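Monomethylamine methyltransferase mtmB1 (Methanosarcina barkeri, PDB 1NTH) catalyses the transfer of the methyl group of monomethylamine to the corrinoid cofactor of its partner protein MtmC, a step of methanogenesis from methylamine. Local coordinates at residues Tyr10-Arg15 against Arg82-Thr87; Tyr76-His81 against Glu235-Leu240. One frame throughout, in Å; residues are numbered along the deposited sequence. Where two conformers were deposited one is given.

Contact 1 (Tyr10-Arg15 against Arg82-Thr87); sequences YDFYDR and RIVKYT
A helix laid on one face of a small mixed β-sheet, outside the TIM barrel, brings F12 and R15 of helix 9-18 onto V84 of strand 82-84 and the extended loop that follows it. Over the short segments the axes come within 8.4 Å of each other and run at 144°, nearer antiparallel than perpendicular. V84 sits at the middle of the packing, touching both F12 and R15. Its CG2 sits over one face of the F12 ring, offset toward the rim, in a CH-pi contact 3.8 Å from the ring centroid, while its CG1 meets R15 CB at 3.8 Å. CG of F12 is anti to the backbone N (chi1 -168°), beside the carbonyl carbon, and the ring beyond it lies against V84. At the edge of the same ring stands the hydroxyl of Y86, with OH 4.0 Å from F12 CE1; that hydroxyl is hydrogen-bonded to N284, and M288 of helix 271-288 touches both aromatic residues.

R15 crosses V84 at about a right angle and then continues, extended from CG to NE, past the end of the strand. There NH1 donates to the backbone O of K85 at 2.9 Å. The bond is bent at the hydrogen (134°); NH1 lies in the carbonyl plane, whereas the oxygen is tilted somewhat out of the guanidinium plane. The other terminal nitrogen, NH2, forms a salt bridge with E90, whose second carboxylate oxygen accepts from the backbone N of T87, the N-cap residue of helix 88-95.

One arginine thus works in two ways: its aliphatic stem packs on valine, and its two terminal nitrogens divide between a carbonyl and a carboxylate. This pairing probably restrains rotation of the guanidinium and ties helix 9-18 to the start of helix 88-95.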
ATOM      1  N   TYR A  10     -12.236   6.098  27.727  1.00 17.53           N
ATOM      2  CA  TYR A  10     -11.308   5.951  28.839  1.00 18.80           C
ATOM      3  C   TYR A  10     -11.877   6.627  30.080  1.00 20.04           C
ATOM      4  O   TYR A  10     -11.771   6.096  31.187  1.00 20.08           O
ATOM      5  CB  TYR A  10      -9.945   6.540  28.471  1.00 19.06           C
ATOM      6  CG  TYR A  10      -9.374   5.907  27.225  1.00 19.44           C
ATOM      7  CD1 TYR A  10      -9.452   6.554  25.992  1.00 21.48           C
ATOM      8  CD2 TYR A  10      -8.815   4.631  27.267  1.00 19.68           C
ATOM      9  CE1 TYR A  10      -8.990   5.944  24.827  1.00 19.22           C
ATOM     10  CE2 TYR A  10      -8.349   4.010  26.106  1.00 19.41           C
ATOM     11  CZ  TYR A  10      -8.443   4.671  24.893  1.00 19.62           C
ATOM     12  OH  TYR A  10      -8.000   4.054  23.744  1.00 20.07           O
ATOM     13  N   ASP A  11     -12.483   7.796  29.894  1.00 20.13           N
ATOM     14  CA  ASP A  11     -13.093   8.508  31.012  1.00 20.14           C
ATOM     15  C   ASP A  11     -14.269   7.679  31.513  1.00 20.48           C
ATOM     16  O   ASP A  11     -14.543   7.632  32.712  1.00 19.57           O
ATOM     17  CB  ASP A  11     -13.616   9.877  30.580  1.00 21.72           C
ATOM     18  CG  ASP A  11     -12.517  10.807  30.125  1.00 24.06           C
ATOM     19  OD1 ASP A  11     -11.554  11.007  30.893  1.00 27.64           O
ATOM     20  OD2 ASP A  11     -12.623  11.341  29.001  1.00 25.74           O
ATOM     21  N   PHE A  12     -14.969   7.030  30.588  1.00 18.61           N
ATOM     22  CA  PHE A  12     -16.112   6.217  30.971  1.00 19.07           C
ATOM     23  C   PHE A  12     -15.663   5.107  31.911  1.00 20.29           C
ATOM     24  O   PHE A  12     -16.262   4.896  32.966  1.00 19.24           O
ATOM     25  CB  PHE A  12     -16.787   5.594  29.751  1.00 18.83           C
ATOM     26  CG  PHE A  12     -18.127   4.998  30.063  1.00 19.13           C
ATOM     27  CD1 PHE A  12     -19.284   5.755  29.923  1.00 20.16           C
ATOM     28  CD2 PHE A  12     -18.224   3.708  30.570  1.00 19.16           C
ATOM     29  CE1 PHE A  12     -20.522   5.238  30.293  1.00 21.36           C
ATOM     30  CE2 PHE A  12     -19.457   3.181  30.944  1.00 20.83           C
ATOM     31  CZ  PHE A  12     -20.608   3.949  30.804  1.00 20.87           C
ATOM     32  N   TYR A  13     -14.611   4.393  31.520  1.00 18.01           N
ATOM     33  CA  TYR A  13     -14.090   3.312  32.349  1.00 18.57           C
ATOM     34  C   TYR A  13     -13.734   3.838  33.737  1.00 20.05           C
ATOM     35  O   TYR A  13     -14.107   3.240  34.751  1.00 19.99           O
ATOM     36  CB  TYR A  13     -12.844   2.696  31.705  1.00 17.90           C
ATOM     37  CG  TYR A  13     -12.235   1.582  32.525  1.00 18.88           C
ATOM     38  CD1 TYR A  13     -12.809   0.311  32.548  1.00 20.33           C
ATOM     39  CD2 TYR A  13     -11.108   1.811  33.311  1.00 20.72           C
ATOM     40  CE1 TYR A  13     -12.271  -0.708  33.341  1.00 23.09           C
ATOM     41  CE2 TYR A  13     -10.562   0.800  34.106  1.00 20.46           C
ATOM     42  CZ  TYR A  13     -11.149  -0.453  34.115  1.00 22.08           C
ATOM     43  OH  TYR A  13     -10.610  -1.452  34.896  1.00 25.61           O
ATOM     44  N   ASP A  14     -13.011   4.955  33.778  1.00 19.60           N
ATOM     45  CA  ASP A  14     -12.603   5.566  35.044  1.00 21.10           C
ATOM     46  C   ASP A  14     -13.804   5.800  35.957  1.00 21.89           C
ATOM     47  O   ASP A  14     -13.804   5.399  37.124  1.00 22.04           O
ATOM     48  CB  ASP A  14     -11.917   6.914  34.796  1.00 22.47           C
ATOM     49  CG  ASP A  14     -10.541   6.775  34.170  1.00 24.74           C
ATOM     50  OD1 ASP A  14      -9.971   7.817  33.786  1.00 27.92           O
ATOM     51  OD2 ASP A  14     -10.028   5.641  34.069  1.00 25.20           O
ATOM     52  N   ARG A  15     -14.827   6.450  35.417  1.00 20.17           N
ATOM     53  CA  ARG A  15     -16.024   6.763  36.187  1.00 19.84           C
ATOM     54  C   ARG A  15     -16.862   5.543  36.542  1.00 21.15           C
ATOM     55  O   ARG A  15     -17.488   5.506  37.604  1.00 21.80           O
ATOM     56  CB  ARG A  15     -16.867   7.788  35.426  1.00 19.41           C
ATOM     57  CG  ARG A  15     -16.103   9.072  35.162  1.00 19.58           C
ATOM     58  CD  ARG A  15     -16.924  10.119  34.437  1.00 20.33           C
ATOM     59  NE  ARG A  15     -16.071  11.243  34.053  1.00 21.46           N
ATOM     60  CZ  ARG A  15     -16.508  12.366  33.496  1.00 20.52           C
ATOM     61  NH1 ARG A  15     -17.800  12.535  33.254  1.00 19.50           N
ATOM     62  NH2 ARG A  15     -15.642  13.318  33.169  1.00 22.55           N
ATOM     63  N   ARG A  82     -22.356   0.353  38.559  1.00 22.66           N
ATOM     64  CA  ARG A  82     -22.230   1.747  38.964  1.00 21.59           C
ATOM     65  C   ARG A  82     -22.706   2.653  37.833  1.00 21.18           C
ATOM     66  O   ARG A  82     -22.779   2.233  36.673  1.00 21.43           O
ATOM     67  CB  ARG A  82     -20.781   2.075  39.332  1.00 22.70           C
ATOM     68  CG  ARG A  82     -20.310   1.414  40.625  1.00 23.18           C
ATOM     69  CD  ARG A  82     -18.809   1.557  40.796  1.00 25.03           C
ATOM     70  NE  ARG A  82     -18.311   0.882  41.995  1.00 28.16           N
ATOM     71  CZ  ARG A  82     -18.220   1.445  43.197  1.00 29.95           C
ATOM     72  NH1 ARG A  82     -18.593   2.705  43.377  1.00 29.16           N
ATOM     73  NH2 ARG A  82     -17.744   0.747  44.219  1.00 30.45           N
ATOM     74  N   ILE A  83     -23.022   3.893  38.182  1.00 20.53           N
ATOM     75  CA  ILE A  83     -23.523   4.869  37.222  1.00 20.52           C
ATOM     76  C   ILE A  83     -22.479   5.905  36.822  1.00 19.78           C
ATOM     77  O   ILE A  83     -21.798   6.475  37.673  1.00 20.21           O
ATOM     78  CB  ILE A  83     -24.742   5.621  37.806  1.00 21.86           C
ATOM     79  CG1 ILE A  83     -25.839   4.620  38.171  1.00 21.33           C
ATOM     80  CG2 ILE A  83     -25.255   6.647  36.806  1.00 22.29           C
ATOM     81  CD1 ILE A  83     -26.949   5.206  39.026  1.00 24.46           C
ATOM     82  N   VAL A  84     -22.356   6.140  35.519  1.00 19.18           N
ATOM     83  CA  VAL A  84     -21.423   7.137  35.010  1.00 19.05           C
ATOM     84  C   VAL A  84     -22.208   8.406  34.704  1.00 18.95           C
ATOM     85  O   VAL A  84     -23.197   8.373  33.970  1.00 19.41           O
ATOM     86  CB  VAL A  84     -20.724   6.660  33.719  1.00 19.13           C
ATOM     87  CG1 VAL A  84     -19.910   7.800  33.117  1.00 19.03           C
ATOM     88  CG2 VAL A  84     -19.821   5.472  34.029  1.00 20.84           C
ATOM     89  N   LYS A  85     -21.762   9.521  35.271  1.00 19.86           N
ATOM     90  CA  LYS A  85     -22.413  10.812  35.084  1.00 21.81           C
ATOM     91  C   LYS A  85     -21.590  11.754  34.214  1.00 21.24           C
ATOM     92  O   LYS A  85     -20.366  11.792  34.316  1.00 21.78           O
ATOM     93  CB  LYS A  85     -22.630  11.478  36.445  1.00 24.61           C
ATOM     94  CG  LYS A  85     -23.641  10.792  37.351  0.50 27.16           C
ATOM     95  CD  LYS A  85     -25.067  11.206  37.019  0.50 29.56           C
ATOM     96  CE  LYS A  85     -26.057  10.587  37.998  0.50 31.16           C
ATOM     97  NZ  LYS A  85     -26.938  11.603  38.636  0.50 32.76           N
ATOM     98  N   TYR A  86     -22.280  12.514  33.369  1.00 21.20           N
ATOM     99  CA  TYR A  86     -21.645  13.497  32.498  1.00 21.05           C
ATOM    100  C   TYR A  86     -21.982  14.880  33.041  1.00 21.74           C
ATOM    101  O   TYR A  86     -22.909  15.031  33.839  1.00 21.97           O
ATOM    102  CB  TYR A  86     -22.215  13.434  31.078  1.00 20.15           C
ATOM    103  CG  TYR A  86     -22.086  12.110  30.375  1.00 21.19           C
ATOM    104  CD1 TYR A  86     -23.218  11.376  30.021  1.00 21.07           C
ATOM    105  CD2 TYR A  86     -20.838  11.602  30.029  1.00 22.16           C
ATOM    106  CE1 TYR A  86     -23.109  10.173  29.337  1.00 22.07           C
ATOM    107  CE2 TYR A  86     -20.718  10.399  29.347  1.00 23.47           C
ATOM    108  CZ  TYR A  86     -21.856   9.690  29.003  1.00 23.47           C
ATOM    109  OH  TYR A  86     -21.740   8.498  28.329  1.00 24.96           O
ATOM    110  N   THR A  87     -21.233  15.891  32.611  1.00 21.23           N
ATOM    111  CA  THR A  87     -21.538  17.259  33.009  1.00 21.83           C
ATOM    112  C   THR A  87     -22.161  17.883  31.765  1.00 22.02           C
ATOM    113  O   THR A  87     -21.993  17.365  30.656  1.00 20.78           O
ATOM    114  CB  THR A  87     -20.283  18.067  33.393  1.00 23.69           C
ATOM    115  OG1 THR A  87     -19.457  18.247  32.237  1.00 25.31           O
ATOM    116  CG2 THR A  87     -19.497  17.355  34.486  1.00 24.60           C
TER

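Contact 2 (Tyr76-His81 against Glu235-Leu240); sequences YCTDTH and ELKIDL
Parallel β-pairing joins strand 75-77 to strand 237-238, an outermost strand of the four-stranded mixed sheet within this chain, with Y76 opposite K237 and C77 opposite I238. The backbone bonds are Y76 N to L236 O (3.1 Å), I238 N to Y76 O (2.9 Å) and T78 N to I238 O (3.0 Å), so Y76 bonds through both its N and its O. Two CA-H...O contacts, K237 CA to Y76 O and C77 CA to I238 O, lie between them.

Apolar contacts occupy both faces. K237 runs beside Y76, its CG at the edge of the tyrosine ring, and T78 CG2 presses tightly on K237 CD at 3.4 Å; beyond, the ammonium reaches D28 and Q24. On the face of C77, SG meets L240 CD2 at 3.8 Å, and L240 CD1 packs on D79 CB. An alanine in place of L240 would probably leave a gap beside C77 SG and the D79 stem, and take away the packing on Y13 of helix 9-18.

Polar side-chain contact comes where the strands end. Within 76-81, H81 ND1 donates to Y76 OH, which lies close to the imidazole plane and is also hydrogen-bonded to C22 O. D79, with CG anti to the carbonyl carbon (chi1 -64°), offers OD2 to the first turn of helix 240-251: L240 N meets it at 2.6 Å, nearly straight (169°) and almost in line with the carboxylate C-O bond.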
ATOM      1  N   TYR A  76     -25.691   3.481  33.037  1.00 17.32           N
ATOM      2  CA  TYR A  76     -25.458   2.370  33.950  1.00 18.13           C
ATOM      3  C   TYR A  76     -24.473   1.377  33.336  1.00 18.26           C
ATOM      4  O   TYR A  76     -24.656   0.940  32.198  1.00 19.36           O
ATOM      5  CB  TYR A  76     -26.778   1.646  34.235  1.00 18.52           C
ATOM      6  CG  TYR A  76     -26.675   0.567  35.291  1.00 20.52           C
ATOM      7  CD1 TYR A  76     -26.589   0.898  36.643  1.00 22.39           C
ATOM      8  CD2 TYR A  76     -26.647  -0.781  34.940  1.00 20.73           C
ATOM      9  CE1 TYR A  76     -26.478  -0.088  37.621  1.00 23.49           C
ATOM     10  CE2 TYR A  76     -26.535  -1.778  35.913  1.00 22.58           C
ATOM     11  CZ  TYR A  76     -26.452  -1.421  37.249  1.00 23.47           C
ATOM     12  OH  TYR A  76     -26.349  -2.396  38.219  1.00 24.80           O
ATOM     13  N   CYS A  77     -23.432   1.026  34.085  1.00 19.05           N
ATOM     14  CA  CYS A  77     -22.452   0.051  33.614  1.00 19.96           C
ATOM     15  C   CYS A  77     -22.806  -1.290  34.251  1.00 21.31           C
ATOM     16  O   CYS A  77     -22.732  -1.443  35.471  1.00 21.58           O
ATOM     17  CB  CYS A  77     -21.035   0.458  34.016  1.00 22.06           C
ATOM     18  SG  CYS A  77     -19.772  -0.736  33.473  1.00 25.64           S
ATOM     19  N   THR A  78     -23.186  -2.256  33.422  1.00 22.21           N
ATOM     20  CA  THR A  78     -23.588  -3.573  33.907  1.00 23.71           C
ATOM     21  C   THR A  78     -22.512  -4.384  34.621  1.00 25.47           C
ATOM     22  O   THR A  78     -22.820  -5.179  35.511  1.00 26.34           O
ATOM     23  CB  THR A  78     -24.147  -4.438  32.761  1.00 24.91           C
ATOM     24  OG1 THR A  78     -23.158  -4.566  31.733  1.00 24.19           O
ATOM     25  CG2 THR A  78     -25.405  -3.809  32.183  1.00 25.19           C
ATOM     26  N   ASP A  79     -21.254  -4.191  34.247  1.00 24.71           N
ATOM     27  CA  ASP A  79     -20.175  -4.950  34.869  1.00 25.83           C
ATOM     28  C   ASP A  79     -19.757  -4.447  36.244  1.00 25.85           C
ATOM     29  O   ASP A  79     -19.390  -5.241  37.109  1.00 27.07           O
ATOM     30  CB  ASP A  79     -18.964  -4.987  33.936  1.00 28.38           C
ATOM     31  CG  ASP A  79     -19.258  -5.726  32.647  1.00 31.91           C
ATOM     32  OD1 ASP A  79     -19.509  -6.949  32.707  1.00 35.38           O
ATOM     33  OD2 ASP A  79     -19.252  -5.087  31.578  1.00 33.17           O
ATOM     34  N   THR A  80     -19.818  -3.138  36.451  1.00 23.92           N
ATOM     35  CA  THR A  80     -19.427  -2.557  37.730  1.00 24.03           C
ATOM     36  C   THR A  80     -20.628  -2.223  38.607  1.00 23.91           C
ATOM     37  O   THR A  80     -20.471  -1.925  39.793  1.00 23.57           O
ATOM     38  CB  THR A  80     -18.616  -1.266  37.531  1.00 24.22           C
ATOM     39  OG1 THR A  80     -19.448  -0.271  36.921  1.00 23.69           O
ATOM     40  CG2 THR A  80     -17.407  -1.529  36.643  1.00 24.62           C
ATOM     41  N   HIS A  81     -21.819  -2.274  38.020  1.00 23.63           N
ATOM     42  CA  HIS A  81     -23.048  -1.957  38.741  1.00 25.11           C
ATOM     43  C   HIS A  81     -22.988  -0.546  39.308  1.00 24.75           C
ATOM     44  O   HIS A  81     -23.495  -0.276  40.399  1.00 25.80           O
ATOM     45  CB  HIS A  81     -23.273  -2.971  39.865  1.00 27.26           C
ATOM     46  CG  HIS A  81     -23.407  -4.379  39.379  1.00 30.06           C
ATOM     47  ND1 HIS A  81     -24.507  -4.821  38.678  1.00 32.69           N
ATOM     48  CD2 HIS A  81     -22.555  -5.429  39.447  1.00 31.59           C
ATOM     49  CE1 HIS A  81     -24.328  -6.086  38.335  1.00 32.49           C
ATOM     50  NE2 HIS A  81     -23.153  -6.477  38.789  1.00 33.39           N
ATOM     51  N   GLU A 235     -31.810   0.343  29.166  1.00 20.57           N
ATOM     52  CA  GLU A 235     -31.809   1.594  28.396  1.00 20.79           C
ATOM     53  C   GLU A 235     -30.757   2.469  29.086  1.00 21.38           C
ATOM     54  O   GLU A 235     -30.625   2.410  30.313  1.00 21.57           O
ATOM     55  CB  GLU A 235     -33.171   2.298  28.483  1.00 21.96           C
ATOM     56  CG  GLU A 235     -34.376   1.482  28.025  1.00 22.30           C
ATOM     57  CD  GLU A 235     -34.360   1.173  26.538  1.00 25.52           C
ATOM     58  OE1 GLU A 235     -33.558   1.789  25.802  1.00 24.57           O
ATOM     59  OE2 GLU A 235     -35.162   0.319  26.104  1.00 25.13           O
ATOM     60  N   LEU A 236     -30.036   3.289  28.318  1.00 19.56           N
ATOM     61  CA  LEU A 236     -28.967   4.142  28.865  1.00 18.88           C
ATOM     62  C   LEU A 236     -28.091   3.236  29.714  1.00 19.51           C
ATOM     63  O   LEU A 236     -27.880   3.463  30.910  1.00 18.28           O
ATOM     64  CB  LEU A 236     -29.538   5.285  29.715  1.00 19.71           C
ATOM     65  CG  LEU A 236     -29.998   6.523  28.938  1.00 22.27           C
ATOM     66  CD1 LEU A 236     -31.205   6.183  28.083  1.00 23.05           C
ATOM     67  CD2 LEU A 236     -30.334   7.646  29.911  1.00 22.14           C
ATOM     68  N   LYS A 237     -27.563   2.210  29.059  1.00 18.88           N
ATOM     69  CA  LYS A 237     -26.775   1.193  29.725  1.00 18.45           C
ATOM     70  C   LYS A 237     -25.694   0.654  28.789  1.00 18.54           C
ATOM     71  O   LYS A 237     -25.854   0.676  27.570  1.00 17.72           O
ATOM     72  CB  LYS A 237     -27.735   0.074  30.131  1.00 18.38           C
ATOM     73  CG  LYS A 237     -27.136  -1.105  30.858  1.00 20.22           C
ATOM     74  CD  LYS A 237     -28.204  -2.179  31.068  1.00 20.73           C
ATOM     75  CE  LYS A 237     -29.392  -1.643  31.862  1.00 21.32           C
ATOM     76  NZ  LYS A 237     -30.509  -2.635  31.937  1.00 21.06           N
ATOM     77  N   ILE A 238     -24.601   0.164  29.365  1.00 18.75           N
ATOM     78  CA  ILE A 238     -23.506  -0.373  28.565  1.00 18.70           C
ATOM     79  C   ILE A 238     -22.674  -1.367  29.374  1.00 21.00           C
ATOM     80  O   ILE A 238     -22.695  -1.356  30.607  1.00 21.18           O
ATOM     81  CB  ILE A 238     -22.583   0.775  28.066  1.00 18.29           C
ATOM     82  CG1 ILE A 238     -21.724   0.295  26.893  1.00 18.41           C
ATOM     83  CG2 ILE A 238     -21.682   1.254  29.189  1.00 18.91           C
ATOM     84  CD1 ILE A 238     -22.523  -0.006  25.647  1.00 18.10           C
ATOM     85  N   ASP A 239     -21.948  -2.229  28.671  1.00 19.81           N
ATOM     86  CA  ASP A 239     -21.079  -3.216  29.305  1.00 20.67           C
ATOM     87  C   ASP A 239     -19.635  -2.832  28.986  1.00 20.79           C
ATOM     88  O   ASP A 239     -19.385  -2.108  28.021  1.00 19.27           O
ATOM     89  CB  ASP A 239     -21.389  -4.613  28.766  1.00 23.46           C
ATOM     90  CG  ASP A 239     -21.353  -4.673  27.250  1.00 28.47           C
ATOM     91  OD1 ASP A 239     -22.113  -3.927  26.597  1.00 31.44           O
ATOM     92  OD2 ASP A 239     -20.563  -5.470  26.710  1.00 33.53           O
ATOM     93  N   LEU A 240     -18.686  -3.310  29.786  1.00 19.81           N
ATOM     94  CA  LEU A 240     -17.284  -2.970  29.559  1.00 20.65           C
ATOM     95  C   LEU A 240     -16.700  -3.515  28.256  1.00 20.60           C
ATOM     96  O   LEU A 240     -15.764  -2.933  27.708  1.00 20.06           O
ATOM     97  CB  LEU A 240     -16.427  -3.412  30.750  1.00 23.09           C
ATOM     98  CG  LEU A 240     -16.664  -2.580  32.017  1.00 24.43           C
ATOM     99  CD1 LEU A 240     -15.707  -3.023  33.114  1.00 26.60           C
ATOM    100  CD2 LEU A 240     -16.461  -1.102  31.710  1.00 26.28           C
TER

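Contacts 1 and 2 show two ways of building around one sheet: face packing by a helix and edge pairing by a strand. They share it through adjacent strands 82-84 and 75-77, where R82 O and C77 N probably form a hydrogen bond. F12 of contact 1 also packs closely on I238 of contact 2, so helix 9-18 covers a face to which both contribute. Contact 1 is the more buried, with side chains doing the work and a single hydrogen bond across it; contact 2, partly buried, rests mainly on backbone bonds. Helix 9-18 also meets a second subunit through Y10, whereas no other chain touches the segments of contact 2.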